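Local coordinates for protein phenol hydroxylase component phL (PDB 3U52) that probably serves as the beta subunit of a multicomponent bacterial phenol hydroxylase, the non-catalytic partner of the diiron-bearing oxygenase subunit, at residues Cys71-Pro76 with Met268-Gly273; Arg62-Met67 with Arg279-Lys284. One frame throughout, in Å; residues are numbered along the deposited sequence.

Contact 1 of 2, residues Cys71-Pro76 with Met268-Gly273; sequences CAVSDP and MKAVAG
Val73 and Ala270 share most of the buried surface here, about 40 Å² on each, and their CA atoms, 6.1 Å apart, form the nearest such pair across the contact. Ala270 directs its CB from helix 251-274 at the loop, where Val73 CG2 meets it at 3.9 Å. The same methyl group then reaches Val271, lying 4.0 Å from Val271 CG2, so a single valine branch spans two consecutive residues of the helix. The torsion of Val73 explains which branch does this: chi1 of 168° carries CG1 trans to the backbone N and leaves CG2 beside that N, on the helix-facing side. Val271 has nearly the same rotamer, chi1 -180°, and it too offers CG2. Ala72, at the end of a short 3-10 turn, adds a looser edge, with its carbonyl O 4.1 Å from Ala270 CB.

Ala270 is only partly exposed, whereas Val73 and Val271 are buried, each with further apolar neighbours. Val73 also packs on Met267 of helix 251-274 and on Val149 and Met152 of helix 147-175, while Val271 touches Phe212 of helix 211-240. The backbone of the loop is held from elsewhere: Val73 O accepts a hydrogen bond from Thr148 OG1, and Asp75 N bonds to Tyr32 OH. The fold is the largely helical one of the methane/phenol/alkene hydroxylase family, and this loop leads into helix 81-105. Methyl groups make the two closest contacts and a backbone carbonyl O the third; the 113 Å² seam has no directional bond of its own and rests on apolar contact, while the loop's backbone finds polar partners elsewhere.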
# COMPACT_ATOMS: atom_id res chain seq x y z
N CYS D 71 -29.91 2.14 12.91
CA CYS D 71 -28.95 1.17 12.33
C CYS D 71 -29.55 -0.11 11.73
O CYS D 71 -28.81 -0.90 11.16
CB CYS D 71 -27.92 0.75 13.36
SG CYS D 71 -27.02 2.14 13.92
N ALA D 72 -30.86 -0.32 11.88
CA ALA D 72 -31.56 -1.28 11.03
C ALA D 72 -31.38 -0.91 9.55
O ALA D 72 -31.42 -1.79 8.67
CB ALA D 72 -33.05 -1.30 11.36
N VAL D 73 -31.24 0.37 9.25
CA VAL D 73 -31.01 0.78 7.87
C VAL D 73 -29.52 0.69 7.61
O VAL D 73 -28.74 1.42 8.23
CB VAL D 73 -31.55 2.20 7.57
CG1 VAL D 73 -31.05 2.70 6.23
CG2 VAL D 73 -33.09 2.22 7.62
N SER D 74 -29.12 -0.24 6.75
CA SER D 74 -27.71 -0.50 6.44
C SER D 74 -27.54 -0.57 4.93
O SER D 74 -28.50 -0.79 4.20
CB SER D 74 -27.24 -1.82 7.05
OG SER D 74 -27.36 -1.77 8.47
N ASP D 75 -26.31 -0.42 4.48
CA ASP D 75 -26.01 -0.29 3.06
C ASP D 75 -25.64 -1.68 2.51
O ASP D 75 -24.66 -2.28 2.98
CB ASP D 75 -24.85 0.70 2.86
CG ASP D 75 -24.56 0.99 1.38
OD1 ASP D 75 -25.23 0.42 0.52
OD2 ASP D 75 -23.65 1.77 1.08
N PRO D 76 -26.43 -2.20 1.55
CA PRO D 76 -26.09 -3.45 0.84
C PRO D 76 -24.74 -3.42 0.10
O PRO D 76 -24.11 -4.47 -0.03
CB PRO D 76 -27.25 -3.64 -0.16
CG PRO D 76 -28.34 -2.71 0.29
CD PRO D 76 -27.69 -1.60 1.09
N MET D 268 -35.96 1.97 2.26
CA MET D 268 -37.43 1.85 2.22
C MET D 268 -37.97 0.56 2.85
O MET D 268 -38.91 0.62 3.60
CB MET D 268 -37.97 2.03 0.81
CG MET D 268 -37.96 3.48 0.30
SD MET D 268 -38.85 4.66 1.34
CE MET D 268 -40.55 4.19 0.93
N LYS D 269 -37.38 -0.60 2.55
CA LYS D 269 -37.84 -1.87 3.15
C LYS D 269 -37.82 -1.87 4.67
O LYS D 269 -38.74 -2.38 5.30
CB LYS D 269 -37.04 -3.06 2.68
CG LYS D 269 -37.39 -3.56 1.28
CD LYS D 269 -36.88 -5.01 1.07
CE LYS D 269 -38.03 -6.01 0.97
NZ LYS D 269 -38.83 -5.77 -0.29
N ALA D 270 -36.76 -1.30 5.25
CA ALA D 270 -36.59 -1.30 6.71
C ALA D 270 -37.50 -0.30 7.39
O ALA D 270 -38.04 -0.59 8.46
CB ALA D 270 -35.12 -1.06 7.08
N VAL D 271 -37.69 0.88 6.77
CA VAL D 271 -38.56 1.93 7.34
C VAL D 271 -40.08 1.57 7.22
O VAL D 271 -40.82 1.64 8.19
CB VAL D 271 -38.22 3.32 6.72
CG1 VAL D 271 -39.09 4.40 7.29
CG2 VAL D 271 -36.78 3.68 7.03
N ALA D 272 -40.50 1.16 6.02
CA ALA D 272 -41.85 0.64 5.82
C ALA D 272 -42.18 -0.64 6.64
O ALA D 272 -43.24 -0.74 7.23
CB ALA D 272 -42.11 0.43 4.34
N GLY D 273 -41.28 -1.61 6.67
CA GLY D 273 -41.47 -2.82 7.48
C GLY D 273 -41.46 -2.62 8.97
O GLY D 273 -41.89 -3.50 9.72

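Contact 2 of 2, residues Arg62-Met67 with Arg279-Lys284; sequences RTAIRM and RELLQK
Leu281 CD1 sits against two loop side chains at once, 3.6 Å from Ala64 CB and 3.7 Å from Ile65 CD1. Leu281 buries the largest area, 63 Å², and its CB points at the loop; Ile65 follows with 55 Å². The isoleucine sets out past the helix rather than at it, but chi1 of -66° and chi2 of -70° bend its longer branch round until CD1 arrives between the two leucines. There it also meets Leu282 CD2 at 3.9 Å, the side chains of Ile65 and Leu282 lying at about a right angle. The contacts between 62-67 and 279-284 are all apolar.

Both leucines stand on a helix that follows helix 251-274 almost directly in the chain, in a fold that is two-thirds helical and has no strand. The loop also packs beside the junction of these two helices, where Met67 touches Glu274 and Asn278, and Ile65 reaches Trp285 further along helix 276-302.

Polar bonds hold the loop's backbone alongside the apolar contact. Within the loop, Ile65 N makes a weak hydrogen bond to Thr63 OG1, 3.3 Å long with an N-H...O angle of 149°. From outside it, Asp210 OD2 accepts a hydrogen bond from Ala64 N while its OD1 pairs with Thr63 OG1, and Arg66 O accepts a bond from Asn278 ND2 near the start of helix 276-302.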
# COMPACT_ATOMS: atom_id res chain seq x y z
N ARG D 62 -36.21 14.91 14.32
CA ARG D 62 -36.23 15.78 13.11
C ARG D 62 -37.05 15.18 12.00
O ARG D 62 -37.43 15.88 11.05
CB ARG D 62 -34.83 16.14 12.57
CG ARG D 62 -34.13 17.16 13.41
CD ARG D 62 -32.87 17.85 12.77
NE ARG D 62 -32.63 19.02 13.60
CZ ARG D 62 -31.88 19.02 14.68
NH1 ARG D 62 -31.78 20.15 15.38
NH2 ARG D 62 -31.19 17.92 15.04
N THR D 63 -37.33 13.88 12.12
CA THR D 63 -38.31 13.22 11.26
C THR D 63 -39.47 12.66 12.09
O THR D 63 -39.29 12.29 13.24
CB THR D 63 -37.66 12.10 10.40
OG1 THR D 63 -38.64 11.58 9.50
CG2 THR D 63 -37.12 11.01 11.22
N ALA D 64 -40.65 12.62 11.48
CA ALA D 64 -41.84 12.02 12.12
C ALA D 64 -41.79 10.49 12.08
O ALA D 64 -42.45 9.82 12.89
CB ALA D 64 -43.13 12.56 11.48
N ILE D 65 -41.03 9.93 11.14
CA ILE D 65 -40.78 8.50 11.09
C ILE D 65 -40.14 8.05 12.38
O ILE D 65 -39.35 8.77 12.97
CB ILE D 65 -39.87 8.15 9.90
CG1 ILE D 65 -40.58 8.43 8.56
CG2 ILE D 65 -39.46 6.70 9.96
CD1 ILE D 65 -41.75 7.47 8.25
N ARG D 66 -40.51 6.86 12.85
CA ARG D 66 -39.97 6.30 14.09
C ARG D 66 -39.37 4.93 13.85
O ARG D 66 -39.92 4.12 13.11
CB ARG D 66 -41.08 6.18 15.18
CG ARG D 66 -41.63 7.52 15.68
CD ARG D 66 -40.58 8.33 16.45
NE ARG D 66 -40.65 9.76 16.11
CZ ARG D 66 -40.96 10.69 16.99
NH1 ARG D 66 -41.19 10.33 18.24
NH2 ARG D 66 -41.03 11.97 16.64
N MET D 67 -38.20 4.69 14.45
CA MET D 67 -37.49 3.41 14.40
C MET D 67 -36.97 3.05 15.76
O MET D 67 -36.31 3.87 16.42
CB MET D 67 -36.29 3.47 13.48
CG MET D 67 -36.64 3.86 12.07
SD MET D 67 -37.42 2.58 11.08
CE MET D 67 -35.99 1.53 10.72
N ARG D 279 -45.54 3.28 7.68
CA ARG D 279 -46.21 3.03 6.40
C ARG D 279 -47.38 3.99 6.09
O ARG D 279 -47.46 4.55 4.98
CB ARG D 279 -46.68 1.59 6.43
CG ARG D 279 -46.49 0.85 5.16
CD ARG D 279 -46.10 -0.60 5.42
NE ARG D 279 -47.15 -1.38 6.09
CZ ARG D 279 -46.97 -2.09 7.21
NH1 ARG D 279 -45.78 -2.17 7.81
NH2 ARG D 279 -48.00 -2.76 7.71
N GLU D 280 -48.28 4.19 7.06
CA GLU D 280 -49.32 5.24 6.95
C GLU D 280 -48.74 6.61 6.57
O GLU D 280 -49.22 7.27 5.65
CB GLU D 280 -50.09 5.42 8.29
CG GLU D 280 -51.16 4.34 8.65
CD GLU D 280 -51.49 4.30 10.17
OE1 GLU D 280 -51.50 5.38 10.83
OE2 GLU D 280 -51.71 3.19 10.72
N LEU D 281 -47.70 7.04 7.31
CA LEU D 281 -47.02 8.30 7.08
C LEU D 281 -46.40 8.35 5.67
O LEU D 281 -46.55 9.34 4.95
CB LEU D 281 -45.93 8.49 8.13
CG LEU D 281 -45.76 9.82 8.85
CD1 LEU D 281 -44.32 9.91 9.39
CD2 LEU D 281 -46.11 11.04 7.98
N LEU D 282 -45.72 7.28 5.28
CA LEU D 282 -45.11 7.21 3.96
C LEU D 282 -46.17 7.32 2.87
O LEU D 282 -45.97 8.01 1.88
CB LEU D 282 -44.29 5.91 3.80
CG LEU D 282 -43.02 5.69 4.66
CD1 LEU D 282 -42.39 4.34 4.35
CD2 LEU D 282 -42.01 6.77 4.40
N GLN D 283 -47.31 6.63 3.05
CA GLN D 283 -48.36 6.71 2.03
C GLN D 283 -48.88 8.16 1.84
O GLN D 283 -49.19 8.61 0.74
CB GLN D 283 -49.52 5.78 2.39
CG GLN D 283 -50.52 5.67 1.27
CD GLN D 283 -49.93 5.03 0.04
OE1 GLN D 283 -49.50 3.87 0.08
NE2 GLN D 283 -49.89 5.77 -1.06
N LYS D 284 -49.00 8.87 2.95
CA LYS D 284 -49.49 10.25 2.93
C LYS D 284 -48.50 11.09 2.10
O LYS D 284 -48.93 11.86 1.21
CB LYS D 284 -49.61 10.73 4.38
CG LYS D 284 -49.86 12.21 4.58
CD LYS D 284 -49.65 12.55 6.07
CE LYS D 284 -49.04 13.94 6.24
NZ LYS D 284 -49.00 14.36 7.70

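How the contacts relate
Contacts 1 and 2 use the same long loop before helix 81-105, but set it against successive helices, 251-274 and 276-302. Their centres are 13 Å apart. Each has two buried touching residues and one exposed, so neither is wholly core or surface; contact 1 lies nearer the chain centre, about 16 Å from it against 20 Å. Both are apolar, yet contact 1 pairs short alanine and valine side chains at a closest CA separation of 6.1 Å (Val73 to Ala270), while contact 2 relies mainly on isoleucine and leucine at 7.4 Å (Ile65 to Leu281) and buries more surface. They join directly: Val271 CG1 packs 3.5 Å from Ile65 CG2, and Ala272 O probably accepts a hydrogen bond from Arg279 NH1.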